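Local coordinates for protein DyP2 (Amycolatopsis sp. ATCC 39116, PDB 4G2C) that probably acts as a haem-dependent dye peroxidase, a multifunctional oxidoreductase from a lignin-reactive bacterium, and binds manganese as well as haem, at residues Q278-F283 against R394-K399; L72-A77 against I164-L169; P317-S322 against N332-D337; S35-W40 against F226-V231. All blocks are in the same frame, centred on the assembly; numbering follows the deposited sequence.

Contact 1 (Q278-F283 against R394-K399). With HEM (protoporphyrin IX containing Fe), chain C.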
# COMPACT_ATOMS: atom_id res chain seq x y z
N GLN A 278 0.49 13.93 4.86
CA GLN A 278 -0.56 14.52 4.05
C GLN A 278 -0.98 15.92 4.53
O GLN A 278 -1.54 16.07 5.61
CB GLN A 278 -1.79 13.61 4.09
CG GLN A 278 -1.58 12.21 3.49
CD GLN A 278 -2.87 11.41 3.47
OE1 GLN A 278 -3.12 10.59 4.35
NE2 GLN A 278 -3.70 11.66 2.47
N ASN A 279 -0.69 16.94 3.73
CA ASN A 279 -1.22 18.27 3.99
C ASN A 279 -2.63 18.35 3.41
O ASN A 279 -2.83 18.79 2.27
CB ASN A 279 -0.30 19.33 3.37
CG ASN A 279 -0.72 20.76 3.72
OD1 ASN A 279 -1.89 21.03 3.99
ND2 ASN A 279 0.24 21.66 3.74
N VAL A 280 -3.60 17.90 4.19
CA VAL A 280 -4.99 17.87 3.78
C VAL A 280 -5.47 19.26 3.38
O VAL A 280 -6.14 19.43 2.36
CB VAL A 280 -5.88 17.35 4.89
CG1 VAL A 280 -7.34 17.31 4.44
CG2 VAL A 280 -5.40 15.99 5.33
N ARG A 281 -5.08 20.25 4.18
CA ARG A 281 -5.43 21.63 3.90
C ARG A 281 -5.11 22.02 2.45
O ARG A 281 -5.96 22.54 1.73
CB ARG A 281 -4.73 22.58 4.87
CG ARG A 281 -4.92 24.07 4.55
CD ARG A 281 -4.95 24.95 5.82
NE ARG A 281 -3.64 25.20 6.42
CZ ARG A 281 -3.36 25.09 7.73
NH1 ARG A 281 -4.31 24.73 8.60
NH2 ARG A 281 -2.13 25.35 8.17
N LEU A 282 -3.88 21.78 2.04
CA LEU A 282 -3.43 22.24 0.75
C LEU A 282 -4.10 21.44 -0.36
O LEU A 282 -4.40 21.96 -1.45
CB LEU A 282 -1.91 22.11 0.66
CG LEU A 282 -1.19 22.46 -0.62
CD1 LEU A 282 -1.38 23.90 -1.00
CD2 LEU A 282 0.29 22.15 -0.42
N PHE A 283 -4.35 20.16 -0.08
CA PHE A 283 -4.99 19.29 -1.06
C PHE A 283 -6.42 19.74 -1.32
O PHE A 283 -6.89 19.72 -2.46
CB PHE A 283 -4.94 17.80 -0.63
CG PHE A 283 -5.33 16.85 -1.72
CD1 PHE A 283 -4.40 16.42 -2.65
CD2 PHE A 283 -6.64 16.40 -1.83
CE1 PHE A 283 -4.76 15.56 -3.67
CE2 PHE A 283 -7.00 15.53 -2.84
CZ PHE A 283 -6.06 15.11 -3.76
N ARG A 394 -9.37 25.49 5.37
CA ARG A 394 -8.63 26.02 6.51
C ARG A 394 -8.86 25.19 7.79
O ARG A 394 -8.04 25.23 8.70
CB ARG A 394 -8.98 27.50 6.76
CG ARG A 394 -10.48 27.78 6.98
CD ARG A 394 -10.77 29.28 7.22
NE ARG A 394 -12.20 29.54 7.45
CZ ARG A 394 -12.82 29.38 8.62
NH1 ARG A 394 -12.16 28.94 9.69
NH2 ARG A 394 -14.12 29.63 8.72
N LEU A 395 -9.95 24.45 7.84
CA LEU A 395 -10.21 23.62 9.01
C LEU A 395 -9.59 22.22 8.91
O LEU A 395 -9.74 21.40 9.82
CB LEU A 395 -11.72 23.56 9.32
CG LEU A 395 -12.32 24.90 9.78
CD1 LEU A 395 -13.73 24.71 10.30
CD2 LEU A 395 -11.47 25.61 10.82
N ARG A 396 -8.89 21.93 7.82
CA ARG A 396 -8.20 20.64 7.69
C ARG A 396 -6.76 20.71 8.21
O ARG A 396 -6.09 21.73 8.09
CB ARG A 396 -8.19 20.17 6.24
CG ARG A 396 -9.54 20.22 5.54
CD ARG A 396 -10.53 19.25 6.15
NE ARG A 396 -11.75 19.19 5.36
CZ ARG A 396 -12.81 18.46 5.67
NH1 ARG A 396 -12.83 17.73 6.78
NH2 ARG A 396 -13.87 18.47 4.88
N PRO A 397 -6.26 19.61 8.78
CA PRO A 397 -4.86 19.60 9.19
C PRO A 397 -3.92 19.83 8.00
O PRO A 397 -4.30 19.59 6.86
CB PRO A 397 -4.67 18.19 9.75
CG PRO A 397 -5.79 17.39 9.16
CD PRO A 397 -6.93 18.32 9.03
N ALA A 398 -2.72 20.31 8.28
CA ALA A 398 -1.73 20.53 7.23
C ALA A 398 -0.51 19.63 7.42
O ALA A 398 0.31 19.51 6.51
CB ALA A 398 -1.32 22.00 7.20
N LYS A 399 -0.39 19.01 8.60
CA LYS A 399 0.77 18.15 8.90
C LYS A 399 0.48 17.16 10.02
O LYS A 399 -0.55 17.25 10.68
CB LYS A 399 1.98 19.00 9.30
CG LYS A 399 1.75 19.87 10.54
CD LYS A 399 3.02 20.61 10.94
CE LYS A 399 2.78 21.51 12.17
NZ LYS A 399 4.06 22.03 12.75
CHA HEM C . -5.31 3.39 -4.92
CHB HEM C . -4.59 7.27 -2.09
CHC HEM C . 0.18 6.36 -1.94
CHD HEM C . -0.45 3.00 -5.37
C1A HEM C . -5.54 4.51 -4.15
C2A HEM C . -6.84 5.08 -3.88
C3A HEM C . -6.63 6.15 -3.10
C4A HEM C . -5.21 6.28 -2.85
CMA HEM C . -7.71 7.10 -2.55
CAA HEM C . -8.19 4.53 -4.42
CBA HEM C . -8.69 3.42 -3.49
CGA HEM C . -8.10 2.08 -3.85
O1A HEM C . -8.21 1.64 -5.01
O2A HEM C . -7.52 1.41 -2.97
C1B HEM C . -3.24 7.39 -1.80
C2B HEM C . -2.60 8.40 -0.95
C3B HEM C . -1.28 8.13 -0.92
C4B HEM C . -1.04 6.95 -1.72
CMB HEM C . -3.33 9.57 -0.25
CAB HEM C . -0.14 8.86 -0.17
CBB HEM C . -0.41 9.64 0.88
C1C HEM C . 0.43 5.42 -2.92
C2C HEM C . 1.74 5.01 -3.38
C3C HEM C . 1.56 4.06 -4.32
C4C HEM C . 0.13 3.86 -4.48
CMC HEM C . 3.10 5.54 -2.85
CAC HEM C . 2.64 3.33 -5.15
CBC HEM C . 3.87 3.85 -5.30
C1D HEM C . -1.80 2.75 -5.52
C2D HEM C . -2.34 1.67 -6.30
C3D HEM C . -3.84 1.80 -6.13
C4D HEM C . -4.07 2.94 -5.30
CMD HEM C . -1.55 0.62 -7.10
CAD HEM C . -4.93 0.94 -6.75
CBD HEM C . -4.98 1.40 -8.20
CGD HEM C . -5.94 0.45 -8.86
O1D HEM C . -5.69 -0.78 -8.79
O2D HEM C . -6.97 0.94 -9.39
NA HEM C . -4.58 5.25 -3.51
NB HEM C . -2.26 6.53 -2.24
NC HEM C . -0.53 4.70 -3.61
ND HEM C . -2.85 3.47 -4.95
FE HEM C . -2.56 5.16 -3.68
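Val280 and Arg281, in the first turn of helix 280-293, press against Arg396, Pro397 and Ala398 of the loop that leads to strand 402-409. The close packing centres on the Pro397 carbonyl. Arg281 N donates to Pro397 O at 2.9 Å, with the donor tilted 23° from the carbonyl plane, so an N-H that the helix itself cannot satisfy finds a mate in the loop. Valine suits its place because its branches serve two neighbours. With CG1 anti to the backbone N (chi1 -179°), that methyl sits 3.5 Å from Arg396 CB, while CG2 reaches Pro397 CG at 4.1 Å. Arg396 contributes its aliphatic base here and sends its guanidinium elsewhere, to a salt bridge with Asp385 and a hydrogen bond to Ala389 O. Beside them Asn279, a good N-cap residue, takes Leu282 N on its OD1 at 2.9 Å from above the carbonyl plane, and its CA makes a CA-H...O contact of 3.2 Å with Ala398 O. At the haem end, the buried Gln278 brings NE2 within 3.5 Å of the haem methyl CMB, while hydrogen-bonding to Glu213.

Toward solvent the fit is looser. The Arg281 chain bends at chi2 and chi3, which lays one face of its guanidinium over the small Ala398 CB, with NH2 3.6 Å from it. Backbone polarity thus does the joining and hydrocarbon fills the gaps between; the exposed Arg281 guanidinium makes no salt bridge to the loop, but an acetate, probably from the crystallisation liquor, lies close to it, so the charge can probably meet an anion from solvent.

Contact 2 (L72-A77 against I164-L169)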
# COMPACT_ATOMS: atom_id res chain seq x y z
N LEU A 72 13.87 -1.53 14.93
CA LEU A 72 14.84 -2.04 15.90
C LEU A 72 16.27 -1.88 15.40
O LEU A 72 16.51 -1.77 14.19
CB LEU A 72 14.57 -3.52 16.16
CG LEU A 72 13.15 -3.91 16.55
CD1 LEU A 72 13.07 -5.41 16.83
CD2 LEU A 72 12.63 -3.11 17.74
N GLY A 73 17.21 -1.87 16.34
CA GLY A 73 18.64 -1.93 16.05
C GLY A 73 19.26 -3.11 16.79
O GLY A 73 18.94 -3.33 17.95
N PHE A 74 20.11 -3.88 16.12
CA PHE A 74 20.75 -5.04 16.73
C PHE A 74 22.13 -4.69 17.29
O PHE A 74 23.08 -4.48 16.53
CB PHE A 74 20.89 -6.18 15.70
CG PHE A 74 19.57 -6.74 15.23
CD1 PHE A 74 18.40 -6.55 15.97
CD2 PHE A 74 19.50 -7.48 14.05
CE1 PHE A 74 17.18 -7.08 15.55
CE2 PHE A 74 18.29 -8.01 13.61
CZ PHE A 74 17.13 -7.81 14.36
N GLY A 75 22.24 -4.64 18.61
CA GLY A 75 23.51 -4.39 19.28
C GLY A 75 24.44 -5.60 19.35
O GLY A 75 25.66 -5.44 19.33
N ASP A 76 23.87 -6.80 19.43
CA ASP A 76 24.65 -8.04 19.48
C ASP A 76 23.99 -9.15 18.66
O ASP A 76 22.79 -9.39 18.78
CB ASP A 76 24.85 -8.49 20.93
CG ASP A 76 25.55 -9.83 21.03
OD1 ASP A 76 26.79 -9.86 20.90
OD2 ASP A 76 24.87 -10.85 21.25
N ALA A 77 24.77 -9.85 17.85
CA ALA A 77 24.18 -10.80 16.90
C ALA A 77 23.51 -11.98 17.59
O ALA A 77 22.38 -12.35 17.26
CB ALA A 77 25.21 -11.27 15.88
N ILE A 164 18.64 0.89 10.51
CA ILE A 164 17.55 0.04 10.99
C ILE A 164 17.81 -1.40 10.60
O ILE A 164 18.16 -1.71 9.46
CB ILE A 164 16.22 0.50 10.40
CG1 ILE A 164 15.92 1.93 10.86
CG2 ILE A 164 15.09 -0.46 10.75
CD1 ILE A 164 14.74 2.56 10.17
N ASP A 165 17.61 -2.29 11.57
CA ASP A 165 17.84 -3.71 11.34
C ASP A 165 16.54 -4.49 11.17
O ASP A 165 16.48 -5.46 10.43
CB ASP A 165 18.70 -4.29 12.46
CG ASP A 165 20.13 -3.77 12.42
OD1 ASP A 165 20.73 -3.84 11.32
OD2 ASP A 165 20.64 -3.29 13.46
N ALA A 166 15.49 -4.04 11.85
CA ALA A 166 14.26 -4.82 11.86
C ALA A 166 13.00 -3.98 12.08
O ALA A 166 13.04 -2.91 12.69
CB ALA A 166 14.37 -5.92 12.92
N VAL A 167 11.88 -4.48 11.59
CA VAL A 167 10.61 -3.83 11.92
C VAL A 167 9.67 -4.83 12.57
O VAL A 167 9.62 -6.00 12.19
CB VAL A 167 9.94 -3.19 10.70
CG1 VAL A 167 9.58 -4.27 9.66
CG2 VAL A 167 8.71 -2.41 11.13
N LEU A 168 8.92 -4.36 13.56
CA LEU A 168 7.88 -5.18 14.17
C LEU A 168 6.55 -4.51 13.89
O LEU A 168 6.41 -3.29 14.05
CB LEU A 168 8.08 -5.28 15.68
CG LEU A 168 9.03 -6.37 16.15
CD1 LEU A 168 10.21 -6.47 15.23
CD2 LEU A 168 9.47 -6.05 17.58
N LEU A 169 5.57 -5.30 13.44
CA LEU A 169 4.22 -4.81 13.26
C LEU A 169 3.29 -5.54 14.23
O LEU A 169 3.22 -6.77 14.24
CB LEU A 169 3.76 -5.00 11.81
CG LEU A 169 4.69 -4.38 10.74
CD1 LEU A 169 4.28 -4.82 9.33
CD2 LEU A 169 4.70 -2.86 10.84
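The Phe74 ring carries Asp165 CB over one face, a CH-pi contact of 3.8 Å from CB to the ring centroid, displaced toward the rim. Ala166 CB approaches the same ring obliquely, 3.6 Å from CZ. The Asp165 carboxylate lies only 18° from the plane of the ring, and its OD2 accepts from Phe74 N at 2.8 Å in an almost straight bond (178°) on the anti side. Aspartate suits this place: its methylene meets the ring while OD2 holds Phe74 N and OD1 bonds to His122. Phe74 CG stands beside its own backbone N and anti to the carbonyl carbon (chi1 -65°), which brings the ring back over Asp165. With an alanine here, Asp165 CB and Ala166 CB would probably lose their aromatic cover, leaving a gap against helix 121-127, whose Thr126 and Leu127 also touch the ring.

Further along, Leu72 and Leu168 cross at about a right angle, and their CD1 atoms pack tightly at 3.4 Å. Leu72 N donates to Ala166 O at 2.8 Å. In return Leu72 O takes Asp165 N at 2.9 Å and, weakly, Ala166 N at 3.4 Å. Two consecutive residues facing one across antiparallel strands make a classic beta bulge, set here at the end of the pairing between strands 66-74 and 166-172 in the antiparallel sheet of the DyP alpha+beta barrel domain.

Contact 3 (P317-S322 against N332-D337). With ACT (acetate ion), chain H.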
# COMPACT_ATOMS: atom_id res chain seq x y z
N PRO A 317 -15.81 5.24 -9.10
CA PRO A 317 -14.79 5.42 -10.14
C PRO A 317 -15.23 6.51 -11.11
O PRO A 317 -16.33 6.46 -11.65
CB PRO A 317 -14.76 4.07 -10.86
CG PRO A 317 -15.43 3.10 -9.92
CD PRO A 317 -16.44 3.91 -9.17
N LEU A 318 -14.36 7.49 -11.29
CA LEU A 318 -14.61 8.60 -12.18
C LEU A 318 -14.76 8.13 -13.62
O LEU A 318 -15.39 8.80 -14.43
CB LEU A 318 -13.44 9.60 -12.09
CG LEU A 318 -13.64 10.88 -12.89
CD1 LEU A 318 -14.96 11.51 -12.48
CD2 LEU A 318 -12.47 11.84 -12.68
N THR A 319 -14.17 6.98 -13.95
CA THR A 319 -14.30 6.47 -15.31
C THR A 319 -15.71 5.91 -15.54
O THR A 319 -16.13 5.75 -16.68
CB THR A 319 -13.27 5.38 -15.66
OG1 THR A 319 -13.23 5.20 -17.08
CG2 THR A 319 -13.65 4.05 -15.01
N ALA A 320 -16.44 5.63 -14.47
CA ALA A 320 -17.78 5.06 -14.63
C ALA A 320 -18.94 6.04 -14.36
O ALA A 320 -20.05 5.84 -14.85
CB ALA A 320 -17.94 3.82 -13.78
N GLN A 321 -18.69 7.08 -13.58
CA GLN A 321 -19.75 8.01 -13.19
C GLN A 321 -19.20 9.42 -13.14
O GLN A 321 -17.99 9.62 -12.90
CB GLN A 321 -20.31 7.61 -11.82
CG GLN A 321 -21.01 6.23 -11.78
CD GLN A 321 -22.43 6.30 -12.37
OE1 GLN A 321 -23.40 6.58 -11.66
NE2 GLN A 321 -22.54 6.08 -13.67
N SER A 322 -20.06 10.41 -13.35
CA SER A 322 -19.63 11.80 -13.27
C SER A 322 -19.84 12.38 -11.87
O SER A 322 -19.59 13.57 -11.65
CB SER A 322 -20.36 12.66 -14.32
OG SER A 322 -21.77 12.68 -14.10
N ASN A 332 -15.10 -2.21 -8.12
CA ASN A 332 -13.76 -2.27 -8.71
C ASN A 332 -13.74 -2.94 -10.09
O ASN A 332 -12.68 -3.12 -10.69
CB ASN A 332 -12.78 -3.00 -7.78
CG ASN A 332 -11.33 -2.66 -8.08
OD1 ASN A 332 -11.01 -1.51 -8.34
ND2 ASN A 332 -10.46 -3.67 -8.08
N ASP A 333 -14.92 -3.32 -10.58
CA ASP A 333 -15.04 -4.02 -11.84
C ASP A 333 -15.13 -3.06 -13.03
O ASP A 333 -16.20 -2.87 -13.60
CB ASP A 333 -16.28 -4.91 -11.81
CG ASP A 333 -16.19 -6.03 -12.80
OD1 ASP A 333 -15.09 -6.21 -13.37
OD2 ASP A 333 -17.20 -6.72 -13.02
N PHE A 334 -14.00 -2.46 -13.38
CA PHE A 334 -13.94 -1.54 -14.52
C PHE A 334 -12.52 -1.52 -15.09
O PHE A 334 -11.55 -1.87 -14.41
CB PHE A 334 -14.29 -0.11 -14.07
CG PHE A 334 -13.34 0.45 -13.04
CD1 PHE A 334 -12.14 1.05 -13.42
CD2 PHE A 334 -13.63 0.32 -11.69
CE1 PHE A 334 -11.24 1.54 -12.48
CE2 PHE A 334 -12.73 0.80 -10.72
CZ PHE A 334 -11.54 1.42 -11.11
N SER A 335 -12.42 -1.09 -16.35
CA SER A 335 -11.15 -0.82 -17.00
C SER A 335 -11.34 0.53 -17.67
O SER A 335 -12.40 1.13 -17.56
CB SER A 335 -10.83 -1.88 -18.07
OG SER A 335 -11.64 -1.71 -19.22
N TYR A 336 -10.31 0.99 -18.38
CA TYR A 336 -10.40 2.26 -19.08
C TYR A 336 -10.59 2.10 -20.59
O TYR A 336 -10.31 3.02 -21.36
CB TYR A 336 -9.13 3.08 -18.80
CG TYR A 336 -8.93 3.30 -17.33
CD1 TYR A 336 -9.68 4.26 -16.66
CD2 TYR A 336 -8.00 2.56 -16.62
CE1 TYR A 336 -9.52 4.46 -15.30
CE2 TYR A 336 -7.83 2.75 -15.27
CZ TYR A 336 -8.59 3.71 -14.61
OH TYR A 336 -8.41 3.91 -13.27
N ASP A 337 -11.06 0.92 -21.01
CA ASP A 337 -11.18 0.60 -22.43
C ASP A 337 -12.27 1.41 -23.13
O ASP A 337 -12.27 1.52 -24.35
CB ASP A 337 -11.40 -0.91 -22.63
CG ASP A 337 -10.14 -1.73 -22.40
OD1 ASP A 337 -9.05 -1.12 -22.26
OD2 ASP A 337 -10.23 -2.97 -22.34
C ACT H . -12.63 -5.52 -21.19
O ACT H . -12.78 -5.32 -22.42
OXT ACT H . -12.31 -4.53 -20.48
CH3 ACT H . -12.82 -6.89 -20.59
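Thr319 meets Phe334 and Tyr336 with every atom of its side chain. Its CB lies 3.9 Å from Tyr336 CE1. From there the two branches part: OG1 is anti to the backbone N (chi1 -164°) and passes obliquely by the tyrosine ring, 3.7 Å from Tyr336 CD1, on its way to a hydrogen bond with Asp339, while CG2 turns to Phe334, 3.7 Å from CD1, and comes within 4.1 Å of Ser335 O. Threonine suits this spot because the hydroxyl is satisfied by a carboxylate and the methyl is left to fill hydrocarbon space between two aromatic residues.

Pro317 supplies the second point of packing. Its CB stands over one face of the Phe334 ring, offset toward the rim, in a CH-pi contact of 4.1 Å to the centroid, and its CG touches CE2 at 3.6 Å. The proline ring is rigid and compact, and its carbonyl accepts from both Ala320 N and Gln321 N, turning the chain so that Thr319 reaches the same partner. Phe334 also makes a cation-pi contact with Arg357, which hydrogen-bonds to the haem. Ser335 OG forms an ST turn with Asp337 N and donates to an acetate, probably from the crystallisation liquor.

Contact between the segments is van der Waals and CH-pi in character, so they meet through complementary shape, while their polar groups look to neighbours such as Asp339 and Arg357.

Contact 4 (S35-W40 against F226-V231)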
# COMPACT_ATOMS: atom_id res chain seq x y z
N SER A 35 2.83 -19.71 -10.34
CA SER A 35 2.32 -19.12 -11.58
C SER A 35 0.85 -18.70 -11.57
O SER A 35 0.40 -18.02 -12.48
CB SER A 35 2.53 -20.09 -12.75
OG SER A 35 1.47 -21.04 -12.78
N THR A 36 0.09 -19.14 -10.57
CA THR A 36 -1.32 -18.76 -10.49
C THR A 36 -1.71 -18.45 -9.05
O THR A 36 -0.86 -18.42 -8.16
CB THR A 36 -2.28 -19.87 -11.01
OG1 THR A 36 -2.13 -21.05 -10.20
CG2 THR A 36 -1.95 -20.23 -12.42
N THR A 37 -3.00 -18.25 -8.84
CA THR A 37 -3.54 -18.08 -7.51
C THR A 37 -3.61 -19.44 -6.83
O THR A 37 -3.48 -20.48 -7.48
CB THR A 37 -4.95 -17.47 -7.54
OG1 THR A 37 -5.80 -18.31 -8.33
CG2 THR A 37 -4.91 -16.07 -8.15
N LEU A 38 -3.80 -19.41 -5.51
CA LEU A 38 -3.88 -20.64 -4.74
C LEU A 38 -5.24 -20.80 -4.06
O LEU A 38 -5.79 -19.85 -3.52
CB LEU A 38 -2.78 -20.65 -3.68
CG LEU A 38 -2.92 -21.73 -2.61
CD1 LEU A 38 -2.33 -23.09 -3.08
CD2 LEU A 38 -2.26 -21.26 -1.32
N SER A 39 -5.77 -22.02 -4.09
CA SER A 39 -6.98 -22.35 -3.35
C SER A 39 -6.53 -22.83 -1.97
O SER A 39 -6.17 -24.00 -1.78
CB SER A 39 -7.79 -23.43 -4.08
OG SER A 39 -7.89 -23.14 -5.47
N TRP A 40 -6.51 -21.91 -1.00
CA TRP A 40 -5.91 -22.21 0.29
C TRP A 40 -6.64 -23.34 1.04
O TRP A 40 -6.03 -24.07 1.82
CB TRP A 40 -5.77 -20.95 1.17
CG TRP A 40 -7.03 -20.52 1.88
CD1 TRP A 40 -7.93 -19.57 1.44
CD2 TRP A 40 -7.50 -20.97 3.16
NE1 TRP A 40 -8.95 -19.43 2.37
CE2 TRP A 40 -8.70 -20.27 3.44
CE3 TRP A 40 -7.03 -21.90 4.10
CZ2 TRP A 40 -9.44 -20.48 4.61
CZ3 TRP A 40 -7.77 -22.11 5.28
CH2 TRP A 40 -8.96 -21.40 5.51
N PHE A 226 -4.49 -13.12 -4.37
CA PHE A 226 -3.63 -14.28 -4.59
C PHE A 226 -4.35 -15.59 -4.28
O PHE A 226 -3.89 -16.66 -4.64
CB PHE A 226 -2.35 -14.16 -3.74
CG PHE A 226 -1.65 -12.85 -3.89
CD1 PHE A 226 -0.90 -12.58 -5.03
CD2 PHE A 226 -1.78 -11.85 -2.91
CE1 PHE A 226 -0.26 -11.35 -5.18
CE2 PHE A 226 -1.14 -10.63 -3.06
CZ PHE A 226 -0.37 -10.38 -4.19
N LEU A 227 -5.48 -15.49 -3.59
CA LEU A 227 -6.24 -16.66 -3.16
C LEU A 227 -7.51 -16.80 -3.97
O LEU A 227 -8.25 -15.83 -4.19
CB LEU A 227 -6.57 -16.56 -1.66
CG LEU A 227 -5.33 -16.32 -0.80
CD1 LEU A 227 -5.68 -16.25 0.69
CD2 LEU A 227 -4.29 -17.41 -1.05
N THR A 228 -7.76 -18.02 -4.43
CA THR A 228 -8.89 -18.27 -5.32
C THR A 228 -10.18 -17.98 -4.58
O THR A 228 -11.15 -17.53 -5.18
CB THR A 228 -8.88 -19.72 -5.83
OG1 THR A 228 -7.69 -19.93 -6.60
CG2 THR A 228 -10.09 -19.98 -6.70
N GLU A 229 -10.17 -18.26 -3.27
CA GLU A 229 -11.32 -18.02 -2.40
C GLU A 229 -11.62 -16.52 -2.31
O GLU A 229 -12.77 -16.11 -2.09
CB GLU A 229 -11.06 -18.56 -0.98
CG GLU A 229 -10.98 -20.10 -0.84
CD GLU A 229 -9.66 -20.71 -1.32
OE1 GLU A 229 -8.75 -19.95 -1.72
OE2 GLU A 229 -9.53 -21.95 -1.29
N ASP A 230 -10.59 -15.70 -2.46
CA ASP A 230 -10.78 -14.25 -2.46
C ASP A 230 -11.37 -13.82 -3.81
O ASP A 230 -12.22 -12.93 -3.87
CB ASP A 230 -9.46 -13.52 -2.19
CG ASP A 230 -9.17 -13.35 -0.69
OD1 ASP A 230 -10.09 -13.52 0.14
OD2 ASP A 230 -8.02 -13.02 -0.35
N VAL A 231 -10.94 -14.46 -4.89
CA VAL A 231 -11.48 -14.12 -6.19
C VAL A 231 -12.95 -14.51 -6.28
O VAL A 231 -13.78 -13.77 -6.82
CB VAL A 231 -10.65 -14.70 -7.35
CG1 VAL A 231 -11.23 -14.27 -8.68
CG2 VAL A 231 -9.19 -14.24 -7.23
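Leu38 and the start of helix 228-237 are joined by two backbone bonds: Leu38 N gives its proton to Phe226 O at 2.9 Å, in the carbonyl plane, and Thr228 N gives its own to Leu38 O at 2.8 Å, from above the plane of the Leu38 carbonyl. Leu227 CA adds a CA-H...O contact to the same Leu38 O at 3.2 Å. At the next position Glu229 faces Trp40. Its chain bends at chi2, which brings the carboxylate up beside the indole, the planes 49° apart and OE1 3.3 Å from Trp40 CD1. OE1 also accepts weakly from Trp40 N at 3.1 Å. Trp40 CD1 further touches Leu227 CD1 at 4.1 Å, an apolar contact beside the one with the acid.

This is a single bridge between backbones, by which the N-terminal extension is laid against the first turn of a helix; Leu227 holds the N-cap position, and the Thr228 N-H, which has no acceptor earlier in the helix, is satisfied from the extension instead.

What sets these groups in place lies around them. Glu229 OE2 accepts from Lys41 N, its stronger polar partner, so the carboxylate spans two successive amides; an alanine here would probably leave Lys41 N without its mate and free the chain at Trp40 to shift. Leucine and tryptophan suit the inner side, where Leu38 leans on Ala47 and Leu51 of helix 45-53, and Trp40 and Leu227 both reach Leu98 of helix 94-107.

Overall arrangement
Contacts 1 and 3 are the two that come near the haem: Gln278 of contact 1 belongs to its pocket, and the Phe334 side chain of contact 3 is about 5 Å from it. Their nearest atoms are about 11 Å apart. Contact 1 also lies near the manganese, about 8 Å from the Arg396 side chain; Glu287 of that site lies on the helix that begins in contact 1. Contact 4 is one step further out, with the Phe226 side chain about 11 Å from the haem and its nearest atoms about 10 Å from contact 3. Contact 2, in the sheet, stands about 43 Å from contact 3 between centres, across the chain's centre.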